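Local coordinates for piwi domain-containing protein (Vanderwaltozyma polyspora, PDB 5THE) that forms the C-terminal lobe of a budding-yeast Argonaute, carries its RNase H-like Piwi domain and probably binds RNA, at residues A[334-339]-A[377-382]; A[265-270]-A[322-327]; A[318-323]-A[364-369]; A[381-386]-A[458-463]. All blocks are in the same frame, centred on the assembly; numbering follows the deposited sequence.

Contact 1 (A[334-339]-A[377-382]); sequences KLPTKI and NKYDPP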
# COMPACT_ATOMS: atom_id res chain seq x y z
N LYS A 334 8.75 -20.68 -11.39
CA LYS A 334 9.13 -19.72 -12.42
C LYS A 334 9.45 -18.35 -11.82
O LYS A 334 8.77 -17.89 -10.89
CB LYS A 334 8.00 -19.57 -13.45
CG LYS A 334 7.60 -20.87 -14.16
CD LYS A 334 8.63 -21.26 -15.18
CE LYS A 334 8.18 -22.45 -15.99
NZ LYS A 334 9.25 -22.83 -16.97
N LEU A 335 10.48 -17.70 -12.35
CA LEU A 335 10.74 -16.30 -12.07
C LEU A 335 9.92 -15.43 -13.02
O LEU A 335 9.51 -15.89 -14.08
CB LEU A 335 12.22 -15.99 -12.26
CG LEU A 335 13.15 -16.82 -11.38
CD1 LEU A 335 14.61 -16.50 -11.68
CD2 LEU A 335 12.76 -16.63 -9.92
N PRO A 336 9.65 -14.18 -12.66
CA PRO A 336 8.90 -13.32 -13.57
C PRO A 336 9.70 -13.03 -14.84
O PRO A 336 10.94 -13.03 -14.84
CB PRO A 336 8.66 -12.04 -12.76
CG PRO A 336 9.68 -12.06 -11.68
CD PRO A 336 9.99 -13.50 -11.39
N THR A 337 8.97 -12.81 -15.92
CA THR A 337 9.61 -12.47 -17.18
C THR A 337 9.50 -10.99 -17.51
O THR A 337 10.11 -10.56 -18.50
CB THR A 337 9.02 -13.31 -18.32
OG1 THR A 337 7.61 -13.07 -18.43
CG2 THR A 337 9.25 -14.81 -18.06
N LYS A 338 8.78 -10.21 -16.71
CA LYS A 338 8.72 -8.76 -16.82
C LYS A 338 8.65 -8.17 -15.42
O LYS A 338 8.00 -8.74 -14.54
CB LYS A 338 7.50 -8.27 -17.62
CG LYS A 338 7.47 -8.65 -19.10
CD LYS A 338 6.25 -8.01 -19.77
CE LYS A 338 6.15 -8.40 -21.24
NZ LYS A 338 7.35 -7.97 -21.98
N ILE A 339 9.30 -7.03 -15.23
CA ILE A 339 9.30 -6.32 -13.95
C ILE A 339 8.81 -4.90 -14.18
O ILE A 339 9.25 -4.22 -15.11
CB ILE A 339 10.70 -6.33 -13.31
CG1 ILE A 339 11.17 -7.77 -13.07
CG2 ILE A 339 10.72 -5.57 -12.02
CD1 ILE A 339 12.58 -7.85 -12.49
N ASN A 377 20.29 -20.70 -14.51
CA ASN A 377 20.11 -20.16 -15.84
C ASN A 377 20.22 -18.64 -15.81
O ASN A 377 19.86 -17.99 -14.82
CB ASN A 377 18.76 -20.57 -16.43
CG ASN A 377 18.57 -22.09 -16.44
OD1 ASN A 377 19.51 -22.84 -16.70
ND2 ASN A 377 17.35 -22.54 -16.14
N LYS A 378 20.73 -18.09 -16.92
CA LYS A 378 20.79 -16.65 -17.11
C LYS A 378 19.43 -16.03 -16.88
O LYS A 378 18.41 -16.57 -17.30
CB LYS A 378 21.27 -16.35 -18.54
CG LYS A 378 21.61 -14.89 -18.78
CD LYS A 378 22.05 -14.70 -20.22
CE LYS A 378 22.67 -13.33 -20.42
NZ LYS A 378 23.16 -13.19 -21.82
N TYR A 379 19.40 -14.89 -16.20
CA TYR A 379 18.14 -14.23 -15.86
C TYR A 379 18.28 -12.73 -16.08
O TYR A 379 19.00 -12.05 -15.34
CB TYR A 379 17.74 -14.53 -14.42
CG TYR A 379 16.39 -13.97 -14.05
CD1 TYR A 379 15.25 -14.36 -14.75
CD2 TYR A 379 16.26 -13.07 -13.00
CE1 TYR A 379 14.02 -13.84 -14.43
CE2 TYR A 379 15.01 -12.57 -12.66
CZ TYR A 379 13.90 -12.96 -13.37
OH TYR A 379 12.66 -12.45 -13.05
N ASP A 380 17.58 -12.22 -17.09
CA ASP A 380 17.67 -10.81 -17.47
C ASP A 380 16.29 -10.32 -17.90
O ASP A 380 16.05 -10.05 -19.08
CB ASP A 380 18.70 -10.63 -18.59
CG ASP A 380 18.86 -9.19 -19.02
OD1 ASP A 380 18.61 -8.28 -18.20
OD2 ASP A 380 19.24 -8.97 -20.20
N PRO A 381 15.35 -10.18 -16.96
CA PRO A 381 13.98 -9.79 -17.34
C PRO A 381 13.90 -8.31 -17.67
O PRO A 381 14.54 -7.48 -17.01
CB PRO A 381 13.16 -10.12 -16.08
CG PRO A 381 14.16 -10.00 -14.94
CD PRO A 381 15.50 -10.42 -15.51
N PRO A 382 13.11 -7.93 -18.68
CA PRO A 382 12.98 -6.49 -19.01
C PRO A 382 12.24 -5.71 -17.92
O PRO A 382 11.26 -6.18 -17.34
CB PRO A 382 12.18 -6.51 -20.32
CG PRO A 382 11.43 -7.84 -20.31
CD PRO A 382 12.33 -8.79 -19.58

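Contact 2 (A[265-270]-A[322-327]); sequences PILVLG and NRLKIY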
# COMPACT_ATOMS: atom_id res chain seq x y z
N PRO A 265 2.50 -13.65 -14.62
CA PRO A 265 2.16 -12.29 -14.21
C PRO A 265 3.41 -11.43 -14.08
O PRO A 265 4.48 -11.90 -13.69
CB PRO A 265 1.47 -12.48 -12.86
CG PRO A 265 2.05 -13.75 -12.33
CD PRO A 265 2.21 -14.63 -13.56
N ILE A 266 3.26 -10.16 -14.47
CA ILE A 266 4.35 -9.21 -14.29
C ILE A 266 4.62 -9.05 -12.80
O ILE A 266 3.69 -9.05 -11.98
CB ILE A 266 3.99 -7.87 -14.95
CG1 ILE A 266 3.82 -8.06 -16.45
CG2 ILE A 266 5.04 -6.79 -14.65
CD1 ILE A 266 3.14 -6.88 -17.13
N LEU A 267 5.89 -8.97 -12.44
CA LEU A 267 6.27 -8.64 -11.07
C LEU A 267 6.15 -7.13 -10.92
O LEU A 267 6.90 -6.37 -11.55
CB LEU A 267 7.68 -9.12 -10.78
CG LEU A 267 8.27 -8.60 -9.47
CD1 LEU A 267 7.45 -9.11 -8.30
CD2 LEU A 267 9.73 -8.99 -9.32
N VAL A 268 5.20 -6.68 -10.11
CA VAL A 268 4.95 -5.26 -9.90
C VAL A 268 5.59 -4.88 -8.58
O VAL A 268 5.29 -5.49 -7.55
CB VAL A 268 3.45 -4.92 -9.92
CG1 VAL A 268 3.24 -3.45 -9.64
CG2 VAL A 268 2.81 -5.32 -11.27
N LEU A 269 6.46 -3.87 -8.61
CA LEU A 269 7.21 -3.42 -7.45
C LEU A 269 6.84 -1.99 -7.10
O LEU A 269 6.56 -1.17 -7.98
CB LEU A 269 8.72 -3.46 -7.70
CG LEU A 269 9.37 -4.76 -8.16
CD1 LEU A 269 10.76 -4.40 -8.64
CD2 LEU A 269 9.41 -5.75 -7.00
N GLY A 270 6.88 -1.69 -5.81
CA GLY A 270 6.77 -0.32 -5.34
C GLY A 270 7.87 -0.01 -4.36
O GLY A 270 8.19 -0.82 -3.49
N ASN A 322 14.05 -11.39 -2.07
CA ASN A 322 12.79 -11.88 -1.55
C ASN A 322 11.64 -11.66 -2.51
O ASN A 322 10.71 -12.47 -2.55
CB ASN A 322 12.47 -11.22 -0.20
CG ASN A 322 13.35 -11.73 0.90
OD1 ASN A 322 13.89 -12.82 0.79
ND2 ASN A 322 13.51 -10.95 1.96
N ARG A 323 11.64 -10.56 -3.27
CA ARG A 323 10.61 -10.40 -4.29
C ARG A 323 10.62 -11.59 -5.24
O ARG A 323 9.57 -12.13 -5.59
CB ARG A 323 10.81 -9.10 -5.08
CG ARG A 323 11.26 -7.90 -4.25
CD ARG A 323 10.10 -7.24 -3.53
NE ARG A 323 9.50 -8.06 -2.47
CZ ARG A 323 10.09 -8.29 -1.30
NH1 ARG A 323 11.30 -7.79 -1.07
NH2 ARG A 323 9.49 -9.02 -0.38
N LEU A 324 11.82 -12.04 -5.64
CA LEU A 324 11.91 -13.17 -6.56
C LEU A 324 11.52 -14.47 -5.88
O LEU A 324 10.78 -15.28 -6.45
CB LEU A 324 13.32 -13.28 -7.12
CG LEU A 324 13.80 -12.14 -8.03
CD1 LEU A 324 15.24 -12.39 -8.46
CD2 LEU A 324 12.90 -12.03 -9.22
N LYS A 325 12.00 -14.69 -4.65
CA LYS A 325 11.71 -15.93 -3.94
C LYS A 325 10.22 -16.11 -3.74
O LYS A 325 9.67 -17.20 -3.95
CB LYS A 325 12.42 -15.95 -2.58
CG LYS A 325 13.89 -16.32 -2.62
CD LYS A 325 14.50 -16.14 -1.21
CE LYS A 325 15.83 -16.84 -1.09
NZ LYS A 325 16.40 -16.74 0.29
N ILE A 326 9.54 -15.06 -3.28
CA ILE A 326 8.11 -15.17 -3.02
C ILE A 326 7.35 -15.36 -4.32
O ILE A 326 6.45 -16.20 -4.42
CB ILE A 326 7.61 -13.93 -2.25
CG1 ILE A 326 8.37 -13.81 -0.92
CG2 ILE A 326 6.11 -14.05 -2.01
CD1 ILE A 326 8.09 -12.52 -0.15
N TYR A 327 7.71 -14.58 -5.35
CA TYR A 327 7.07 -14.77 -6.65
C TYR A 327 7.20 -16.22 -7.10
O TYR A 327 6.23 -16.83 -7.57
CB TYR A 327 7.70 -13.84 -7.68
CG TYR A 327 7.10 -13.97 -9.07
CD1 TYR A 327 7.44 -15.04 -9.91
CD2 TYR A 327 6.19 -13.04 -9.53
CE1 TYR A 327 6.90 -15.16 -11.18
CE2 TYR A 327 5.63 -13.15 -10.80
CZ TYR A 327 5.99 -14.20 -11.62
OH TYR A 327 5.44 -14.29 -12.87

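Contact 3 (A[318-323]-A[364-369]); sequences SLMLNR and ESVRKF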
# COMPACT_ATOMS: atom_id res chain seq x y z
N SER A 318 19.40 -5.20 -3.75
CA SER A 318 19.56 -6.19 -2.70
C SER A 318 18.21 -6.67 -2.17
O SER A 318 18.06 -7.85 -1.83
CB SER A 318 20.42 -5.62 -1.57
OG SER A 318 19.70 -4.67 -0.82
N LEU A 319 17.21 -5.78 -2.13
CA LEU A 319 15.85 -6.11 -1.72
C LEU A 319 15.10 -6.94 -2.75
O LEU A 319 13.96 -7.36 -2.48
CB LEU A 319 15.07 -4.82 -1.43
CG LEU A 319 15.72 -3.86 -0.44
CD1 LEU A 319 14.83 -2.67 -0.17
CD2 LEU A 319 16.04 -4.59 0.84
N MET A 320 15.68 -7.20 -3.92
CA MET A 320 14.98 -7.96 -4.94
C MET A 320 14.91 -9.44 -4.61
O MET A 320 14.00 -10.12 -5.09
CB MET A 320 15.64 -7.76 -6.30
CG MET A 320 15.33 -6.42 -6.94
SD MET A 320 13.58 -6.26 -7.42
CE MET A 320 13.33 -7.67 -8.52
N LEU A 321 15.84 -9.96 -3.79
CA LEU A 321 15.95 -11.40 -3.60
C LEU A 321 14.64 -12.00 -3.10
O LEU A 321 14.14 -13.00 -3.64
CB LEU A 321 17.10 -11.73 -2.65
CG LEU A 321 17.27 -13.20 -2.22
CD1 LEU A 321 17.38 -14.14 -3.43
CD2 LEU A 321 18.47 -13.37 -1.31
N ASN A 322 14.05 -11.39 -2.07
CA ASN A 322 12.79 -11.88 -1.55
C ASN A 322 11.64 -11.66 -2.51
O ASN A 322 10.71 -12.47 -2.55
CB ASN A 322 12.47 -11.22 -0.20
CG ASN A 322 13.35 -11.73 0.90
OD1 ASN A 322 13.89 -12.82 0.79
ND2 ASN A 322 13.51 -10.95 1.96
N ARG A 323 11.64 -10.56 -3.27
CA ARG A 323 10.61 -10.40 -4.29
C ARG A 323 10.62 -11.59 -5.24
O ARG A 323 9.57 -12.13 -5.59
CB ARG A 323 10.81 -9.10 -5.08
CG ARG A 323 11.26 -7.90 -4.25
CD ARG A 323 10.10 -7.24 -3.53
NE ARG A 323 9.50 -8.06 -2.47
CZ ARG A 323 10.09 -8.29 -1.30
NH1 ARG A 323 11.30 -7.79 -1.07
NH2 ARG A 323 9.49 -9.02 -0.38
N GLU A 364 21.15 -5.73 -12.32
CA GLU A 364 22.37 -6.44 -11.96
C GLU A 364 22.14 -7.39 -10.80
O GLU A 364 22.69 -8.50 -10.78
CB GLU A 364 23.48 -5.43 -11.65
CG GLU A 364 23.85 -4.67 -12.93
CD GLU A 364 25.05 -3.77 -12.80
OE1 GLU A 364 25.40 -3.38 -11.66
OE2 GLU A 364 25.63 -3.44 -13.87
N SER A 365 21.29 -7.00 -9.84
CA SER A 365 20.98 -7.90 -8.73
C SER A 365 20.22 -9.13 -9.21
O SER A 365 20.53 -10.26 -8.81
CB SER A 365 20.20 -7.17 -7.65
OG SER A 365 20.97 -6.11 -7.11
N VAL A 366 19.21 -8.96 -10.07
CA VAL A 366 18.48 -10.14 -10.52
C VAL A 366 19.34 -10.97 -11.46
O VAL A 366 19.14 -12.19 -11.57
CB VAL A 366 17.12 -9.79 -11.17
CG1 VAL A 366 16.28 -8.90 -10.24
CG2 VAL A 366 17.32 -9.15 -12.53
N ARG A 367 20.31 -10.35 -12.14
CA ARG A 367 21.25 -11.14 -12.92
C ARG A 367 21.97 -12.14 -12.03
O ARG A 367 22.25 -13.27 -12.46
CB ARG A 367 22.24 -10.23 -13.64
CG ARG A 367 23.30 -11.01 -14.43
CD ARG A 367 24.26 -10.08 -15.16
NE ARG A 367 25.39 -10.79 -15.74
CZ ARG A 367 26.59 -10.90 -15.17
NH1 ARG A 367 26.82 -10.33 -14.00
NH2 ARG A 367 27.56 -11.57 -15.78
N LYS A 368 22.24 -11.75 -10.79
CA LYS A 368 22.90 -12.62 -9.82
C LYS A 368 21.91 -13.54 -9.11
O LYS A 368 22.17 -14.74 -8.99
CB LYS A 368 23.65 -11.76 -8.79
CG LYS A 368 24.33 -12.60 -7.70
CD LYS A 368 24.70 -11.77 -6.48
CE LYS A 368 25.26 -12.63 -5.36
NZ LYS A 368 26.59 -13.25 -5.69
N PHE A 369 20.78 -13.01 -8.64
CA PHE A 369 19.85 -13.79 -7.82
C PHE A 369 19.13 -14.87 -8.64
O PHE A 369 18.93 -15.99 -8.16
CB PHE A 369 18.82 -12.87 -7.17
CG PHE A 369 19.38 -11.92 -6.16
CD1 PHE A 369 20.43 -12.30 -5.33
CD2 PHE A 369 18.86 -10.63 -6.03
CE1 PHE A 369 20.95 -11.43 -4.38
CE2 PHE A 369 19.38 -9.75 -5.09
CZ PHE A 369 20.43 -10.15 -4.27

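Contact 4 (A[381-386]-A[458-463]); sequences PPVTCI and YDENQS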
# COMPACT_ATOMS: atom_id res chain seq x y z
N PRO A 381 15.35 -10.18 -16.96
CA PRO A 381 13.98 -9.79 -17.34
C PRO A 381 13.90 -8.31 -17.67
O PRO A 381 14.54 -7.48 -17.01
CB PRO A 381 13.16 -10.12 -16.08
CG PRO A 381 14.16 -10.00 -14.94
CD PRO A 381 15.50 -10.42 -15.51
N PRO A 382 13.11 -7.93 -18.68
CA PRO A 382 12.98 -6.49 -19.01
C PRO A 382 12.24 -5.71 -17.92
O PRO A 382 11.26 -6.18 -17.34
CB PRO A 382 12.18 -6.51 -20.32
CG PRO A 382 11.43 -7.84 -20.31
CD PRO A 382 12.33 -8.79 -19.58
N VAL A 383 12.71 -4.50 -17.68
CA VAL A 383 12.21 -3.66 -16.60
C VAL A 383 11.52 -2.43 -17.18
O VAL A 383 12.00 -1.83 -18.15
CB VAL A 383 13.37 -3.26 -15.66
CG1 VAL A 383 12.88 -2.32 -14.57
CG2 VAL A 383 14.02 -4.51 -15.06
N THR A 384 10.40 -2.05 -16.59
CA THR A 384 9.81 -0.73 -16.81
C THR A 384 9.85 0.00 -15.48
O THR A 384 9.47 -0.56 -14.45
CB THR A 384 8.37 -0.82 -17.33
OG1 THR A 384 8.34 -1.47 -18.61
CG2 THR A 384 7.77 0.60 -17.47
N CYS A 385 10.32 1.25 -15.49
CA CYS A 385 10.32 2.07 -14.29
C CYS A 385 9.36 3.25 -14.44
O CYS A 385 9.40 3.99 -15.43
CB CYS A 385 11.74 2.57 -13.97
SG CYS A 385 11.77 3.77 -12.63
N ILE A 386 8.50 3.44 -13.44
CA ILE A 386 7.59 4.58 -13.41
C ILE A 386 7.76 5.32 -12.09
O ILE A 386 7.64 4.72 -11.02
CB ILE A 386 6.12 4.16 -13.60
CG1 ILE A 386 5.95 3.48 -14.96
CG2 ILE A 386 5.21 5.40 -13.48
CD1 ILE A 386 4.52 3.04 -15.24
N TYR A 458 12.08 4.57 -17.59
CA TYR A 458 12.84 3.50 -18.23
C TYR A 458 11.86 2.43 -18.66
O TYR A 458 10.94 2.10 -17.91
CB TYR A 458 13.88 2.90 -17.30
CG TYR A 458 15.01 2.20 -18.02
CD1 TYR A 458 15.91 2.93 -18.78
CD2 TYR A 458 15.20 0.81 -17.93
CE1 TYR A 458 16.97 2.31 -19.44
CE2 TYR A 458 16.27 0.17 -18.59
CZ TYR A 458 17.14 0.94 -19.35
OH TYR A 458 18.21 0.38 -20.02
N ASP A 459 12.05 1.88 -19.85
CA ASP A 459 11.07 0.92 -20.33
C ASP A 459 11.75 -0.01 -21.33
O ASP A 459 12.05 0.41 -22.45
CB ASP A 459 9.86 1.63 -20.94
CG ASP A 459 8.91 0.69 -21.58
OD1 ASP A 459 8.43 0.99 -22.68
OD2 ASP A 459 8.66 -0.36 -20.97
N GLU A 460 11.96 -1.26 -20.94
CA GLU A 460 12.38 -2.29 -21.87
C GLU A 460 11.21 -3.15 -22.33
O GLU A 460 11.42 -4.23 -22.87
CB GLU A 460 13.47 -3.17 -21.26
CG GLU A 460 14.37 -2.41 -20.31
CD GLU A 460 15.43 -3.30 -19.69
OE1 GLU A 460 16.49 -3.50 -20.31
OE2 GLU A 460 15.17 -3.85 -18.60
N ASN A 461 9.98 -2.68 -22.12
CA ASN A 461 8.82 -3.52 -22.39
C ASN A 461 7.94 -2.97 -23.50
O ASN A 461 6.81 -3.43 -23.64
CB ASN A 461 8.01 -3.73 -21.11
CG ASN A 461 8.67 -4.72 -20.17
OD1 ASN A 461 8.91 -5.86 -20.54
ND2 ASN A 461 8.99 -4.27 -18.96
N GLN A 462 8.43 -2.01 -24.30
CA GLN A 462 7.70 -1.53 -25.48
C GLN A 462 6.31 -1.02 -25.09
O GLN A 462 5.30 -1.36 -25.72
CB GLN A 462 7.59 -2.61 -26.56
CG GLN A 462 8.89 -3.04 -27.20
CD GLN A 462 9.61 -4.11 -26.39
OE1 GLN A 462 9.01 -5.09 -25.93
NE2 GLN A 462 10.92 -3.93 -26.20
N SER A 463 6.27 -0.22 -24.04
CA SER A 463 5.01 0.21 -23.46
C SER A 463 4.51 1.47 -24.16
O SER A 463 5.27 2.41 -24.37
CB SER A 463 5.17 0.49 -21.97
OG SER A 463 5.74 -0.63 -21.33

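Contact 1 (A[334-339]-A[377-382])
The ring of Tyr379 is wedged between Leu335 and Pro381, and this is the tightly packed part of the contact. CD1 of Leu335 stands almost on the ring normal, 3.7 Å from the centroid of the Tyr379 ring, in a CH-pi contact; CD of Pro381 lies over the centre of the opposite face. At the ring's edge the hydroxyl OH of Tyr379 gives a short hydrogen bond of 2.5 Å to O of Pro336. Tyrosine suits the place because it offers two apolar faces to its neighbours and a donor to a buried carbonyl.

Both segments are loops that lead into adjacent parallel strands of the RNase H-like Piwi domain, 339-344 and 383-389. Where they converge, N of Ile339 donates to O of Pro382 (3.0 Å, 163° at the hydrogen), and CD1 of Ile339 packs on CG of Pro381 at 3.6 Å. The backbone is close here too, O of Thr337 lying 3.0 Å from CD of Pro382.

Looser are the side chains of Thr337 and Lys338, whose CB atoms point away from the partner loop; CG of Lys338 stays 4.2 Å from CG of Pro382. Their polar ends bond elsewhere, Thr337 to Asp259 and Ser262, Lys338 to Asn461.

Contact 2 (A[265-270]-A[322-327])
Tyr327 reaches from its helix to Pro265 with CG anti to the backbone N (chi1 180°), and the two side chains pass each other at a slant. The hydroxyl OH of Tyr327 lies in the carbonyl plane of Pro265 and donates to a lone pair of its O at 2.7 Å. The proline ring closes in beside the same group, its CD 3.3 Å from OH of Tyr327. A phenylalanine in place of Tyr327 would lack that hydroxyl and would probably leave O of Pro265, in a buried setting, without this donor.

Helix 320-329 is the first helix of the RNase H-like fold, laid against strand 264-274 of the central sheet; the short segments of the two run at 143° to each other, their axes 10.4 Å apart. Leucine suits position 267, its two methyl branches reaching different partners. Leu267 points at the helix: CD1 approaches CD2 of Tyr327 obliquely at 4.3 Å, while CD2 stands 4.4 Å from CD2 of Leu324. Further along, CD2 of Leu269 rests on the methylene chain of Arg323, 3.8 Å from its CD. That chain bends at chi2 and chi3, and the guanidinium pairs with Asp301.

Contact 3 (A[318-323]-A[364-369])
The two helices that lie side by side against the sheet of the RNase H-like Piwi domain, 320-329 and 351-373, meet here chiefly through Leu321 and Phe369. CB of Leu321 sits over the centre of one face of the Phe369 ring, 3.9 Å from its centroid and 10° off the normal, a CH-pi contact between side chains that cross at about a right angle. CG of Leu321 is anti to the backbone N (chi1 174°), and beyond it chi2 of 54° sets CD1 at the rim, 4.0 Å from CG of Phe369. A phenylalanine suits this spot because its flat ring offers a broad surface to both carbons.

Met320 stands at the ring's edge instead, its CB near the ring plane and 4.3 Å from CD2 of Phe369. In the RNase H-like fold these helices follow strands 300-305 and 339-344 respectively, and Met320 faces the strands too, touching Leu267 and Leu269. Bends at chi2 and chi3 fold its flexible chain, and CE ends 3.6 Å from CG1 of Val366.

Beside the ring, OG of Ser365 stays 3.8 Å from N of Ser318, without a hydrogen bond. None crosses the contact: OG of Ser318 is bonded to the carbonyl of Asn315, and OG of Ser365 to that of Ser361, each within its own part of the chain.

Contact 4 (A[381-386]-A[458-463])
OD2 of Asp459 is gripped by three donors. OG1 of Thr384 meets OD2 of Asp459 on its anti side at 2.6 Å; OG of Ser463 comes from one side of the carboxylate plane and N of Asn461, at 2.9 Å, from the other. The bond from Asn461 closes an Asx turn, while the syn lone pair of OD1 of Asp459 accepts from N of Ser463 at 2.8 Å. OG1 of Thr384 is itself fixed by ND2 of Asn461, 2.9 Å away and almost in the amide plane. An alanine in place of Asp459 would remove the carboxylate, and the Thr384 hydroxyl and the N-H groups of Asn461 and Ser463 would probably lose their acceptors, leaving the turn freer to shift.

The turn ends strand 452-459, which runs antiparallel to strand 383-389 in the Piwi domain's sheet. Thr384 and Asp459 form a non-hydrogen-bonded pair, Cys385 and Tyr458 a hydrogen-bonded one, with N of Cys385 2.6 Å from O of Tyr458, the return bond from N of Tyr458 being weak. On the face of Cys385 and Tyr458 the contact is apolar, and both side chains touch Val359 of helix 351-373.

Past the strand's end N of Glu460 reaches O of Val383 (2.8 Å). In return OE2 of the extended Glu460 accepts from N of Val383 at 2.7 Å, glutamate being long enough to form a salt bridge to Lys363 as well.

How the contacts relate
All four contacts belong to the RNase H-like core of the Piwi domain, with elements in common. Contacts 2 and 3 both use helix 320-329, one face of which meets strand 264-274 and another helix 351-373; Met320 touches residues of both neighbours. Contacts 1 and 4 share Pro381 and Pro382 and lie toward the ends of the strands, where Ile339 O probably bonds to Thr384 N; Lys338 O probably bonds to Leu267 N, joining contacts 1 and 2. These two are buried, and each includes a tyrosine hydroxyl donated to a proline carbonyl; contact 3, partly exposed, has no hydrogen bond across it and is chiefly apolar packing. Contact 4, also partly exposed, is the most polar, combining strand pairing with a carboxylate-held turn.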